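Local coordinates for protein manganese-dependent ADP-ribose/CDP-alcohol diphosphatase (Danio rerio, PDB 2NXF) that probably hydrolyses ADP-ribose and CDP-alcohols such as CDP-choline at a dinuclear metal centre of the calcineurin-like phosphoesterase type, at residues A[54-59]-A[224-229]; A[132-137]-A[144-149]; A[195-200]-A[237-242]; A[150-155]-A[165-170]; A[45-50]-A[294-299]. All coordinates share one frame; numbering follows the deposited sequence.

Contact 1 (A[54-59]-A[224-229]); sequences CVVQLG and LIFSHL. With ZN (zinc ion), chain C.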
# COMPACT_ATOMS: atom_id res chain seq x y z
N CYS A 54 -12.95 -3.80 10.11
CA CYS A 54 -12.57 -2.79 9.11
C CYS A 54 -11.90 -3.48 7.93
O CYS A 54 -11.71 -4.69 7.94
CB CYS A 54 -11.67 -1.69 9.69
SG CYS A 54 -9.95 -2.18 10.02
N VAL A 55 -11.58 -2.70 6.90
CA VAL A 55 -10.85 -3.19 5.76
C VAL A 55 -9.70 -2.20 5.55
O VAL A 55 -9.88 -1.01 5.75
CB VAL A 55 -11.74 -3.26 4.49
CG1 VAL A 55 -10.93 -3.63 3.24
CG2 VAL A 55 -12.93 -4.26 4.71
N VAL A 56 -8.53 -2.71 5.18
CA VAL A 56 -7.43 -1.86 4.71
C VAL A 56 -7.13 -2.24 3.27
O VAL A 56 -6.88 -3.41 2.96
CB VAL A 56 -6.16 -2.01 5.56
CG1 VAL A 56 -5.11 -0.99 5.10
CG2 VAL A 56 -6.46 -1.82 7.06
N GLN A 57 -7.19 -1.26 2.37
CA GLN A 57 -6.82 -1.55 0.98
C GLN A 57 -5.57 -0.76 0.64
O GLN A 57 -5.46 0.43 0.99
CB GLN A 57 -7.97 -1.35 -0.02
CG GLN A 57 -8.45 0.08 -0.20
CD GLN A 57 -7.65 0.88 -1.25
OE1 GLN A 57 -6.80 0.35 -1.97
NE2 GLN A 57 -7.97 2.16 -1.34
N LEU A 58 -4.64 -1.44 -0.02
CA LEU A 58 -3.25 -1.03 -0.11
C LEU A 58 -2.93 -0.11 -1.30
O LEU A 58 -1.75 0.16 -1.58
CB LEU A 58 -2.35 -2.27 -0.11
CG LEU A 58 -1.96 -2.89 1.26
CD1 LEU A 58 -1.10 -1.89 2.07
CD2 LEU A 58 -3.17 -3.27 2.04
N GLY A 59 -3.96 0.40 -1.98
CA GLY A 59 -3.74 1.43 -3.00
C GLY A 59 -3.86 0.89 -4.41
O GLY A 59 -4.07 -0.33 -4.61
N LEU A 224 1.08 -2.56 13.26
CA LEU A 224 0.98 -2.99 11.89
C LEU A 224 1.11 -1.74 11.03
O LEU A 224 0.37 -0.77 11.23
CB LEU A 224 -0.38 -3.64 11.60
CG LEU A 224 -0.69 -4.95 12.36
CD1 LEU A 224 -1.21 -4.70 13.80
CD2 LEU A 224 -1.74 -5.69 11.57
N ILE A 225 2.00 -1.79 10.04
CA ILE A 225 2.33 -0.64 9.21
C ILE A 225 1.95 -0.96 7.78
O ILE A 225 2.24 -2.06 7.30
CB ILE A 225 3.83 -0.32 9.32
CG1 ILE A 225 4.18 -0.04 10.80
CG2 ILE A 225 4.22 0.91 8.46
CD1 ILE A 225 5.67 -0.02 11.04
N PHE A 226 1.29 -0.00 7.12
CA PHE A 226 0.75 -0.22 5.78
C PHE A 226 1.32 0.84 4.86
O PHE A 226 1.37 2.02 5.23
CB PHE A 226 -0.78 -0.09 5.79
CG PHE A 226 -1.46 -1.09 6.69
CD1 PHE A 226 -1.89 -2.31 6.20
CD2 PHE A 226 -1.67 -0.79 8.05
CE1 PHE A 226 -2.53 -3.23 7.05
CE2 PHE A 226 -2.30 -1.72 8.89
CZ PHE A 226 -2.73 -2.93 8.39
N SER A 227 1.77 0.43 3.68
CA SER A 227 2.40 1.35 2.73
C SER A 227 2.08 0.85 1.32
O SER A 227 2.02 -0.36 1.12
CB SER A 227 3.91 1.33 2.97
OG SER A 227 4.64 1.93 1.90
N HIS A 228 1.92 1.73 0.33
CA HIS A 228 1.70 1.15 -1.00
C HIS A 228 2.97 0.37 -1.40
O HIS A 228 2.88 -0.72 -1.98
CB HIS A 228 1.42 2.20 -2.07
CG HIS A 228 1.09 1.60 -3.39
ND1 HIS A 228 0.00 0.77 -3.57
CD2 HIS A 228 1.71 1.68 -4.59
CE1 HIS A 228 -0.04 0.38 -4.84
NE2 HIS A 228 0.99 0.92 -5.47
N LEU A 229 4.12 0.94 -1.08
CA LEU A 229 5.40 0.37 -1.50
C LEU A 229 6.06 -0.49 -0.43
O LEU A 229 6.13 -0.11 0.75
CB LEU A 229 6.41 1.49 -1.85
CG LEU A 229 6.03 2.40 -3.02
CD1 LEU A 229 7.12 3.48 -3.24
CD2 LEU A 229 5.79 1.61 -4.27
ZN ZN C . 1.47 0.62 -7.61
O HOH W 1 1.45 -1.40 -8.35
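In H228, CG is anti to the backbone N (chi1 -175°) and chi2 is 60°; together they bring ND1 to L58 O. F226 has CG anti to its carbonyl carbon, and its ring meets V56. The imidazole gives its ND1 hydrogen to the backbone O of L58. That bond, H228 ND1 to L58 O, is 2.7 Å long and nearly straight, at 175°. The acceptor lies in the ring plane. This fixes the rotation of the ring and leaves NE2 for the metal. NE2 of H228 binds the zinc ion at 2.2 Å, and a water sits 2.1 Å from the same zinc. D60, N96 and H265 complete the protein ligands of this metal. The L58 carbonyl is therefore a second-shell group that positions a first-shell histidine, and it may also polarise the ring. Behind this polar end the contact is apolar. CG1 of V56 lies over one face of the F226 ring, offset toward the rim, in a CH-pi contact 4.0 Å from the ring centroid. CD1 of L58 approaches F226 at the ring edge and lies 3.6 Å from S227 O. The contact joins the ends of two strands from the two facing sheets of the phosphoesterase fold. Strand 54-57 runs between strands 6-11 and 89-92. Strand 222-227 runs between 142-146 and 258-263, and F144 of strand 142-146 touches both V56 and F226.

Contact 2 (A[132-137]-A[144-149]); sequences YAYEFS and FVLLDA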
# COMPACT_ATOMS: atom_id res chain seq x y z
N TYR A 132 0.05 12.29 3.61
CA TYR A 132 -1.13 11.47 3.87
C TYR A 132 -0.70 10.23 4.65
O TYR A 132 -0.49 9.14 4.09
CB TYR A 132 -1.85 11.09 2.56
CG TYR A 132 -3.06 10.23 2.83
CD1 TYR A 132 -4.17 10.75 3.49
CD2 TYR A 132 -3.09 8.89 2.41
CE1 TYR A 132 -5.29 9.94 3.79
CE2 TYR A 132 -4.20 8.08 2.67
CZ TYR A 132 -5.28 8.60 3.35
OH TYR A 132 -6.37 7.81 3.63
N ALA A 133 -0.53 10.42 5.95
CA ALA A 133 -0.12 9.36 6.85
C ALA A 133 -0.84 9.59 8.15
O ALA A 133 -1.03 10.74 8.60
CB ALA A 133 1.39 9.43 7.09
N TYR A 134 -1.23 8.48 8.78
CA TYR A 134 -1.95 8.58 10.05
C TYR A 134 -1.84 7.29 10.82
O TYR A 134 -1.45 6.28 10.26
CB TYR A 134 -3.41 8.97 9.84
CG TYR A 134 -4.31 7.98 9.10
CD1 TYR A 134 -5.17 7.13 9.81
CD2 TYR A 134 -4.34 7.94 7.69
CE1 TYR A 134 -6.04 6.26 9.16
CE2 TYR A 134 -5.22 7.04 7.03
CZ TYR A 134 -6.06 6.22 7.78
OH TYR A 134 -6.94 5.35 7.15
N GLU A 135 -2.16 7.37 12.11
CA GLU A 135 -2.09 6.20 12.96
C GLU A 135 -3.24 6.23 13.94
O GLU A 135 -3.71 7.31 14.32
CB GLU A 135 -0.73 6.13 13.69
CG GLU A 135 -0.33 7.41 14.45
CD GLU A 135 -0.69 7.40 15.93
OE1 GLU A 135 -0.38 8.43 16.61
OE2 GLU A 135 -1.28 6.40 16.41
N PHE A 136 -3.70 5.04 14.33
CA PHE A 136 -4.79 4.92 15.29
C PHE A 136 -4.73 3.55 15.94
O PHE A 136 -4.08 2.63 15.40
CB PHE A 136 -6.14 5.11 14.56
CG PHE A 136 -6.43 4.05 13.52
CD1 PHE A 136 -7.31 3.01 13.81
CD2 PHE A 136 -5.86 4.12 12.25
CE1 PHE A 136 -7.59 2.04 12.83
CE2 PHE A 136 -6.14 3.16 11.29
CZ PHE A 136 -6.99 2.12 11.59
N SER A 137 -5.43 3.41 17.07
CA SER A 137 -5.53 2.12 17.69
C SER A 137 -6.93 1.54 17.48
O SER A 137 -7.89 2.07 18.02
CB SER A 137 -5.21 2.23 19.19
OG SER A 137 -5.41 0.97 19.80
N PHE A 144 -2.38 0.73 14.23
CA PHE A 144 -2.22 0.74 12.77
C PHE A 144 -1.57 2.04 12.36
O PHE A 144 -1.93 3.11 12.87
CB PHE A 144 -3.59 0.68 12.06
CG PHE A 144 -4.21 -0.70 11.98
CD1 PHE A 144 -3.80 -1.73 12.81
CD2 PHE A 144 -5.26 -0.94 11.09
CE1 PHE A 144 -4.42 -3.01 12.71
CE2 PHE A 144 -5.86 -2.20 10.99
CZ PHE A 144 -5.44 -3.22 11.79
N VAL A 145 -0.65 1.96 11.40
CA VAL A 145 0.01 3.15 10.87
C VAL A 145 -0.09 3.04 9.35
O VAL A 145 0.30 2.02 8.78
CB VAL A 145 1.51 3.21 11.28
CG1 VAL A 145 2.19 4.46 10.68
CG2 VAL A 145 1.67 3.20 12.82
N LEU A 146 -0.63 4.07 8.70
CA LEU A 146 -0.69 4.11 7.24
C LEU A 146 0.31 5.15 6.80
O LEU A 146 0.26 6.30 7.29
CB LEU A 146 -2.08 4.52 6.74
CG LEU A 146 -3.07 3.38 6.44
CD1 LEU A 146 -3.56 2.80 7.76
CD2 LEU A 146 -4.26 3.90 5.59
N LEU A 147 1.20 4.75 5.89
CA LEU A 147 2.26 5.63 5.40
C LEU A 147 1.99 6.12 3.99
O LEU A 147 1.19 5.50 3.25
CB LEU A 147 3.61 4.89 5.41
CG LEU A 147 4.11 4.34 6.75
CD1 LEU A 147 5.47 3.68 6.55
CD2 LEU A 147 4.17 5.47 7.79
N ASP A 148 2.66 7.23 3.64
CA ASP A 148 2.55 7.90 2.36
C ASP A 148 3.87 7.68 1.59
O ASP A 148 4.84 8.43 1.75
CB ASP A 148 2.32 9.41 2.64
CG ASP A 148 2.11 10.24 1.37
OD1 ASP A 148 2.21 9.72 0.23
OD2 ASP A 148 1.82 11.44 1.55
N ALA A 149 3.89 6.64 0.76
CA ALA A 149 5.12 6.25 0.07
C ALA A 149 5.44 7.16 -1.13
O ALA A 149 6.48 6.97 -1.78
CB ALA A 149 5.04 4.79 -0.39
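Y134 and L146 exchange two backbone hydrogen bonds, and F136 and F144 exchange two more. L146 N to Y134 O is 2.8 Å, and F144 N to F136 O is also 2.8 Å. E135 and V145 form the non-hydrogen-bonded pair between them. Beyond the ladder, Y132 N gives a hydrogen bond to D148 OD2, at 2.8 Å. The donor comes from the anti side of the carboxylate, 33° out of its plane. The same oxygen has a salt bridge to R104, while D148 OD1 accepts from Y150 N. The hydroxyl of Y134 is hydrogen-bonded to H91 and S114, and that of Y132 to H92 O and S114. E135 turns to the other side of the sheet, where OE1 bonds S124 and OE2 pairs with R143. The apolar contacts lie with the Y134 and F136 rings. CB of F144 sits over one face of the F136 ring, 4.0 Å from its centroid, in a CH-pi contact. CD2 of L146 lies 3.6 Å from Y134 CE2. This is a beta hairpin, paired in antiparallel register from Y134-L146 to F136-F144. The buried carboxylate of D148 is matched by two backbone N-H groups, of Y132 and Y150, and by R104, which probably favours its ionised form.

Contact 3 (A[195-200]-A[237-242]); sequences VKFNGG and DPICLA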
# COMPACT_ATOMS: atom_id res chain seq x y z
N VAL A 195 12.74 4.79 -10.18
CA VAL A 195 11.83 5.01 -11.29
C VAL A 195 10.69 5.92 -10.83
O VAL A 195 10.42 6.00 -9.63
CB VAL A 195 11.22 3.68 -11.84
CG1 VAL A 195 12.30 2.88 -12.57
CG2 VAL A 195 10.60 2.84 -10.71
N LYS A 196 10.05 6.57 -11.80
CA LYS A 196 9.01 7.57 -11.59
C LYS A 196 7.76 7.00 -10.92
O LYS A 196 7.01 7.73 -10.25
CB LYS A 196 8.67 8.17 -12.96
CG LYS A 196 7.74 9.35 -12.98
CD LYS A 196 7.54 9.81 -14.42
CE LYS A 196 6.29 10.66 -14.55
NZ LYS A 196 6.17 11.27 -15.92
N PHE A 197 7.53 5.69 -11.09
CA PHE A 197 6.34 5.09 -10.47
C PHE A 197 6.54 4.68 -9.00
O PHE A 197 5.63 4.13 -8.39
CB PHE A 197 5.78 3.94 -11.32
CG PHE A 197 6.73 2.80 -11.57
CD1 PHE A 197 6.88 1.77 -10.62
CD2 PHE A 197 7.39 2.68 -12.80
CE1 PHE A 197 7.71 0.66 -10.87
CE2 PHE A 197 8.23 1.56 -13.07
CZ PHE A 197 8.38 0.56 -12.11
N ASN A 198 7.74 4.95 -8.46
CA ASN A 198 8.01 4.79 -7.05
C ASN A 198 8.16 6.15 -6.35
O ASN A 198 7.97 7.21 -6.95
CB ASN A 198 9.24 3.91 -6.81
CG ASN A 198 9.02 2.49 -7.25
OD1 ASN A 198 7.88 2.01 -7.32
ND2 ASN A 198 10.12 1.79 -7.53
N GLY A 199 8.50 6.09 -5.07
CA GLY A 199 8.63 7.27 -4.26
C GLY A 199 9.29 6.91 -2.96
O GLY A 199 9.66 5.75 -2.74
N GLY A 200 9.44 7.91 -2.11
CA GLY A 200 10.03 7.69 -0.81
C GLY A 200 9.32 8.43 0.31
O GLY A 200 8.32 9.14 0.10
N ASP A 237 10.13 -7.54 -5.60
CA ASP A 237 11.12 -7.30 -6.66
C ASP A 237 11.78 -5.94 -6.42
O ASP A 237 11.11 -4.99 -6.01
CB ASP A 237 10.44 -7.34 -8.03
CG ASP A 237 11.45 -7.32 -9.16
OD1 ASP A 237 11.91 -6.22 -9.55
OD2 ASP A 237 11.81 -8.40 -9.68
N PRO A 238 13.11 -5.83 -6.66
CA PRO A 238 13.82 -4.56 -6.44
C PRO A 238 13.17 -3.36 -7.16
O PRO A 238 13.20 -2.25 -6.64
CB PRO A 238 15.20 -4.80 -7.03
CG PRO A 238 15.37 -6.25 -7.06
CD PRO A 238 14.02 -6.89 -7.13
N ILE A 239 12.56 -3.59 -8.32
CA ILE A 239 11.97 -2.47 -9.05
C ILE A 239 10.78 -1.87 -8.32
O ILE A 239 10.33 -0.77 -8.67
CB ILE A 239 11.58 -2.81 -10.51
CG1 ILE A 239 11.50 -1.52 -11.36
CG2 ILE A 239 10.28 -3.63 -10.56
CD1 ILE A 239 11.46 -1.75 -12.88
N CYS A 240 10.25 -2.60 -7.33
CA CYS A 240 9.05 -2.15 -6.61
C CYS A 240 9.34 -1.48 -5.27
O CYS A 240 8.41 -1.06 -4.58
CB CYS A 240 8.11 -3.33 -6.39
SG CYS A 240 7.44 -3.92 -7.93
N LEU A 241 10.60 -1.39 -4.88
CA LEU A 241 10.93 -0.88 -3.52
C LEU A 241 10.85 0.64 -3.45
O LEU A 241 11.16 1.34 -4.44
CB LEU A 241 12.37 -1.28 -3.14
CG LEU A 241 12.62 -2.78 -3.01
CD1 LEU A 241 14.12 -3.09 -2.97
CD2 LEU A 241 11.90 -3.31 -1.76
N ALA A 242 10.49 1.15 -2.27
CA ALA A 242 10.60 2.60 -1.99
C ALA A 242 12.00 3.12 -2.24
O ALA A 242 13.00 2.43 -2.00
CB ALA A 242 10.21 2.92 -0.56
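F197 and I239 cross at about a right angle, with the tip of the ring against the isoleucine branch. CZ of F197 lies 3.8 Å from CG1 of I239. CG of F197 sits between its backbone N and carbonyl carbon (chi1 60°), and CG2 of V195 lies 3.4 Å above the ring plane, over its centre. V195 and N198 are the ends of a type I beta turn. The N198 amide points at the other loop. ND2 of N198 gives a hydrogen bond to I239 O, at 2.8 Å and 162°. The acceptor is close to the amide plane, but the donor stands 39° above the carbonyl plane. ND2 also bonds R193 O, and OD1 accepts from NE2 of the zinc ligand H265. N198 is thus a second-shell residue, held through both polar atoms of its amide. An Asx turn at D237 starts the 3-10 segment 238-240. The first loop runs between helices 162-174 and 203-219. The second lies between strand 222-227 and helix 245-253, and F197 also touches N96 and Y100 of helix 96-101.

Contact 4 (A[150-155]-A[165-170]); sequences YDLSVI and THSWRI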
# COMPACT_ATOMS: atom_id res chain seq x y z
N TYR A 150 4.55 8.12 -1.42
CA TYR A 150 4.77 9.13 -2.48
C TYR A 150 4.94 10.55 -1.91
O TYR A 150 4.81 11.53 -2.63
CB TYR A 150 3.67 9.06 -3.56
CG TYR A 150 3.76 7.73 -4.27
CD1 TYR A 150 4.54 7.58 -5.42
CD2 TYR A 150 3.16 6.59 -3.71
CE1 TYR A 150 4.66 6.35 -6.05
CE2 TYR A 150 3.28 5.35 -4.32
CZ TYR A 150 4.05 5.23 -5.48
OH TYR A 150 4.19 4.01 -6.12
N ASP A 151 5.25 10.61 -0.62
CA ASP A 151 5.59 11.85 0.06
C ASP A 151 6.74 12.52 -0.71
O ASP A 151 6.66 13.69 -1.10
CB ASP A 151 5.98 11.45 1.49
CG ASP A 151 6.43 12.59 2.35
OD1 ASP A 151 6.38 13.78 1.95
OD2 ASP A 151 6.83 12.26 3.49
N LEU A 152 7.81 11.77 -0.93
CA LEU A 152 8.81 12.19 -1.91
C LEU A 152 8.47 11.48 -3.21
O LEU A 152 8.55 10.26 -3.28
CB LEU A 152 10.22 11.82 -1.43
CG LEU A 152 10.66 12.44 -0.10
CD1 LEU A 152 12.10 12.03 0.15
CD2 LEU A 152 10.53 13.96 -0.11
N SER A 153 8.06 12.23 -4.22
CA SER A 153 7.77 11.65 -5.54
C SER A 153 7.68 12.78 -6.54
O SER A 153 7.55 13.96 -6.16
CB SER A 153 6.45 10.88 -5.52
OG SER A 153 5.32 11.75 -5.34
N VAL A 154 7.77 12.44 -7.82
CA VAL A 154 7.49 13.44 -8.83
C VAL A 154 6.04 13.37 -9.29
O VAL A 154 5.51 14.33 -9.83
CB VAL A 154 8.47 13.37 -10.03
CG1 VAL A 154 9.88 13.75 -9.58
CG2 VAL A 154 8.45 12.00 -10.68
N ILE A 155 5.39 12.22 -9.06
CA ILE A 155 4.02 12.02 -9.54
C ILE A 155 2.97 12.50 -8.54
O ILE A 155 1.81 12.76 -8.93
CB ILE A 155 3.75 10.56 -9.94
CG1 ILE A 155 3.87 9.62 -8.73
CG2 ILE A 155 4.62 10.14 -11.13
CD1 ILE A 155 3.33 8.24 -9.00
N THR A 165 10.81 19.28 -6.33
CA THR A 165 12.18 19.58 -6.79
C THR A 165 13.17 18.63 -6.11
O THR A 165 14.03 18.04 -6.76
CB THR A 165 12.55 21.05 -6.51
OG1 THR A 165 11.61 21.91 -7.17
CG2 THR A 165 13.94 21.37 -7.05
N HIS A 166 13.03 18.46 -4.79
CA HIS A 166 13.87 17.53 -4.04
C HIS A 166 13.78 16.12 -4.62
O HIS A 166 14.80 15.47 -4.87
CB HIS A 166 13.46 17.51 -2.57
CG HIS A 166 14.33 16.64 -1.71
ND1 HIS A 166 15.70 16.78 -1.67
CD2 HIS A 166 14.02 15.64 -0.85
CE1 HIS A 166 16.20 15.89 -0.83
NE2 HIS A 166 15.20 15.20 -0.31
N SER A 167 12.55 15.65 -4.82
CA SER A 167 12.26 14.32 -5.36
C SER A 167 12.80 14.13 -6.78
O SER A 167 13.33 13.07 -7.11
CB SER A 167 10.75 14.09 -5.34
OG SER A 167 10.28 14.20 -3.99
N TRP A 168 12.65 15.15 -7.62
CA TRP A 168 13.17 15.09 -8.98
C TRP A 168 14.70 14.99 -8.99
O TRP A 168 15.29 14.27 -9.79
CB TRP A 168 12.69 16.31 -9.78
CG TRP A 168 13.15 16.32 -11.21
CD1 TRP A 168 12.50 15.79 -12.30
CD2 TRP A 168 14.39 16.84 -11.70
NE1 TRP A 168 13.26 15.98 -13.44
CE2 TRP A 168 14.42 16.62 -13.10
CE3 TRP A 168 15.48 17.48 -11.09
CZ2 TRP A 168 15.51 17.01 -13.90
CZ3 TRP A 168 16.56 17.88 -11.89
CH2 TRP A 168 16.56 17.64 -13.28
N ARG A 169 15.34 15.73 -8.08
CA ARG A 169 16.80 15.66 -7.95
C ARG A 169 17.27 14.25 -7.52
O ARG A 169 18.26 13.74 -8.06
CB ARG A 169 17.27 16.72 -6.97
CG ARG A 169 17.18 18.10 -7.57
CD ARG A 169 17.50 19.22 -6.60
NE ARG A 169 17.44 20.50 -7.29
CZ ARG A 169 17.51 21.70 -6.71
NH1 ARG A 169 17.65 21.79 -5.39
NH2 ARG A 169 17.43 22.80 -7.44
N ILE A 170 16.58 13.66 -6.54
CA ILE A 170 16.89 12.30 -6.08
C ILE A 170 16.71 11.30 -7.23
O ILE A 170 17.61 10.52 -7.54
CB ILE A 170 15.99 11.86 -4.89
CG1 ILE A 170 16.23 12.72 -3.64
CG2 ILE A 170 16.14 10.33 -4.61
CD1 ILE A 170 15.12 12.52 -2.55
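L152, S153 and V154 lie against H166, S167, W168 and I170 of the helix. The polar part of the contact is centred on S167. Its OG is anti to the carbonyl carbon (chi1 -60°) and faces the loop, 3.0 Å from S153 N. The same OG is hydrogen-bonded to K163 O, one turn back along the helix. On the loop side, S153 OG gives a hydrogen bond to Y150 O, at 2.8 Å, and also bonds G156 N. These bonds hold the S153 side chain within its own loop. The L152 backbone is bonded to G200, in the loop before helix 203-219. Backbone packing round S167 is close: OG lies 3.2 Å from L152 CA, and CB of S167 comes to 3.3 Å from S153 O. The serine is small enough for the loop backbone to come close to the helix here. The apolar part has two patches. In the first, CD1 of L152 meets CD1 of I170 at 4.1 Å, the two side chains crossing at about a right angle. CD2 of L152 touches the H166 ring at its edge, while CD1 of I170 lies over one face of that ring. In the second, CG1 of V154 rests on the helix backbone, 3.6 Å from W168 CA. The H166 side chain is about 2 Å from a further zinc ion, apart from the dinuclear site. The loop follows strand 142-146 and leads into helix 162-174, so the helix packs back on its own connection.

Contact 5 (A[45-50]-A[294-299]); sequences LQWRRE and HAFATA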
# COMPACT_ATOMS: atom_id res chain seq x y z
N LEU A 45 -18.30 -9.58 -0.02
CA LEU A 45 -19.25 -10.60 0.42
C LEU A 45 -18.65 -11.48 1.53
O LEU A 45 -19.30 -11.72 2.56
CB LEU A 45 -19.68 -11.45 -0.77
CG LEU A 45 -20.73 -12.53 -0.58
CD1 LEU A 45 -21.94 -11.97 0.15
CD2 LEU A 45 -21.13 -13.09 -1.95
N GLN A 46 -17.41 -11.94 1.33
CA GLN A 46 -16.73 -12.79 2.31
C GLN A 46 -16.45 -12.04 3.63
O GLN A 46 -16.72 -12.58 4.71
CB GLN A 46 -15.47 -13.43 1.73
CG GLN A 46 -15.77 -14.35 0.53
CD GLN A 46 -14.64 -15.32 0.20
OE1 GLN A 46 -14.04 -15.94 1.09
NE2 GLN A 46 -14.35 -15.48 -1.10
N TRP A 47 -15.99 -10.80 3.54
CA TRP A 47 -15.71 -9.98 4.73
C TRP A 47 -16.97 -9.70 5.53
O TRP A 47 -16.93 -9.63 6.76
CB TRP A 47 -15.06 -8.66 4.34
CG TRP A 47 -13.66 -8.80 3.82
CD1 TRP A 47 -12.73 -9.74 4.17
CD2 TRP A 47 -13.03 -7.94 2.86
NE1 TRP A 47 -11.54 -9.51 3.48
CE2 TRP A 47 -11.71 -8.41 2.67
CE3 TRP A 47 -13.46 -6.82 2.12
CZ2 TRP A 47 -10.81 -7.79 1.79
CZ3 TRP A 47 -12.55 -6.20 1.23
CH2 TRP A 47 -11.25 -6.70 1.08
N ARG A 48 -18.09 -9.55 4.83
CA ARG A 48 -19.38 -9.36 5.50
C ARG A 48 -19.74 -10.59 6.33
O ARG A 48 -20.15 -10.47 7.49
CB ARG A 48 -20.49 -9.06 4.49
CG ARG A 48 -20.43 -7.64 3.93
CD ARG A 48 -21.52 -7.39 2.87
NE ARG A 48 -22.88 -7.63 3.36
CZ ARG A 48 -23.54 -6.84 4.20
NH1 ARG A 48 -22.98 -5.73 4.69
NH2 ARG A 48 -24.78 -7.16 4.57
N ARG A 49 -19.58 -11.78 5.74
CA ARG A 49 -19.89 -13.04 6.45
C ARG A 49 -19.02 -13.20 7.70
O ARG A 49 -19.47 -13.70 8.75
CB ARG A 49 -19.65 -14.24 5.54
CG ARG A 49 -20.75 -14.53 4.53
CD ARG A 49 -20.48 -15.88 3.88
NE ARG A 49 -21.21 -16.04 2.62
CZ ARG A 49 -20.69 -15.87 1.41
NH1 ARG A 49 -19.41 -15.55 1.25
NH2 ARG A 49 -21.45 -16.03 0.34
N GLU A 50 -17.78 -12.76 7.57
CA GLU A 50 -16.78 -12.83 8.63
C GLU A 50 -17.02 -11.80 9.74
O GLU A 50 -16.36 -11.85 10.78
CB GLU A 50 -15.37 -12.62 8.01
CG GLU A 50 -14.91 -13.88 7.27
CD GLU A 50 -13.65 -13.71 6.43
OE1 GLU A 50 -13.27 -12.58 6.11
OE2 GLU A 50 -13.07 -14.75 6.04
N HIS A 294 -8.12 -15.61 -7.30
CA HIS A 294 -8.52 -14.55 -6.36
C HIS A 294 -7.26 -13.98 -5.76
O HIS A 294 -6.18 -14.53 -5.95
CB HIS A 294 -9.39 -15.09 -5.22
CG HIS A 294 -10.55 -14.21 -4.87
ND1 HIS A 294 -10.48 -12.84 -4.85
CD2 HIS A 294 -11.83 -14.53 -4.53
CE1 HIS A 294 -11.65 -12.34 -4.51
NE2 HIS A 294 -12.49 -13.34 -4.31
N ALA A 295 -7.42 -12.85 -5.06
CA ALA A 295 -6.32 -12.27 -4.25
C ALA A 295 -6.85 -11.31 -3.22
O ALA A 295 -7.04 -10.13 -3.49
CB ALA A 295 -5.30 -11.55 -5.15
N PHE A 296 -7.11 -11.83 -2.02
CA PHE A 296 -7.39 -10.96 -0.90
C PHE A 296 -7.17 -11.78 0.36
O PHE A 296 -6.86 -12.98 0.29
CB PHE A 296 -8.82 -10.37 -0.96
CG PHE A 296 -9.91 -11.33 -0.54
CD1 PHE A 296 -10.50 -11.26 0.73
CD2 PHE A 296 -10.37 -12.30 -1.43
CE1 PHE A 296 -11.52 -12.16 1.12
CE2 PHE A 296 -11.41 -13.20 -1.05
CZ PHE A 296 -11.97 -13.13 0.22
N ALA A 297 -7.30 -11.14 1.51
CA ALA A 297 -7.13 -11.87 2.75
C ALA A 297 -8.01 -11.30 3.86
O ALA A 297 -8.57 -10.19 3.73
CB ALA A 297 -5.66 -11.83 3.17
N THR A 298 -8.07 -12.03 4.96
CA THR A 298 -8.62 -11.53 6.21
C THR A 298 -7.58 -11.82 7.28
O THR A 298 -7.05 -12.94 7.35
CB THR A 298 -9.94 -12.23 6.57
OG1 THR A 298 -10.85 -12.09 5.47
CG2 THR A 298 -10.55 -11.60 7.83
N ALA A 299 -7.29 -10.83 8.11
CA ALA A 299 -6.31 -10.99 9.17
C ALA A 299 -7.00 -11.01 10.52
O ALA A 299 -7.94 -10.24 10.76
CB ALA A 299 -5.26 -9.88 9.12
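E50 and T298 reach toward each other, tip to tip. T298 OG1 gives a hydrogen bond to E50 OE1, at 2.6 Å, on the syn side of the carboxylate. Beside it, W47 NE1 bonds the backbone O of A297 at 3.1 Å. The carbonyl oxygen lies near the indole plane, while the donor stands 45° above the carbonyl plane. F296 presents its edge to the W47 face in an offset edge-to-face pair. The centroids of F296 and the five-membered ring of W47 are 5.1 Å apart, with planes at 85°. Q46 meets the rim of the same phenyl ring: its CD lies 3.5 Å from F296 CZ, and the amide and ring planes are perpendicular. These contacts pack helix 35-49 on strand 295-301 of a mixed sheet of the calcineurin-like phosphoesterase fold; the axes of helix 45-49 and strand 295-299 lie 13° from parallel. Further out, R311 of strand 305-312 joins the polar groups. R311 forms a salt bridge with E50 OE2 and hydrogen bonds with T298 OG1 and Q46 OE1. D42, one turn back in the helix, accepts from Q46 NE2 and is hydrogen-bonded to H294 NE2. The H294 ring has CD2 of F296 3.3 Å above one face, offset toward the rim.

Overall arrangement
Contact 1 lies near the centre of the chain and carries a zinc ligand. Contact 2 extends the sheet of strand 222-227: F226 N to V145 O and F226 O to L147 N are both 2.8 Å, probable hydrogen bonds. N198 of contact 3 bonds the zinc ligand H265. L229 CD1 also packs 3.4 Å from G199 O. Contact 4 follows contact 2 in the chain and joins contact 3, where F197 O lies 2.7 Å from Y150 OH. Contact 5 lies on the sheet of strand 54-57 and touches contact 1 through V55 CG1 and W47 CZ3, 3.6 Å apart. The centres of contacts 4 and 5 are about 35 Å apart, on opposite sides of the chain's centre.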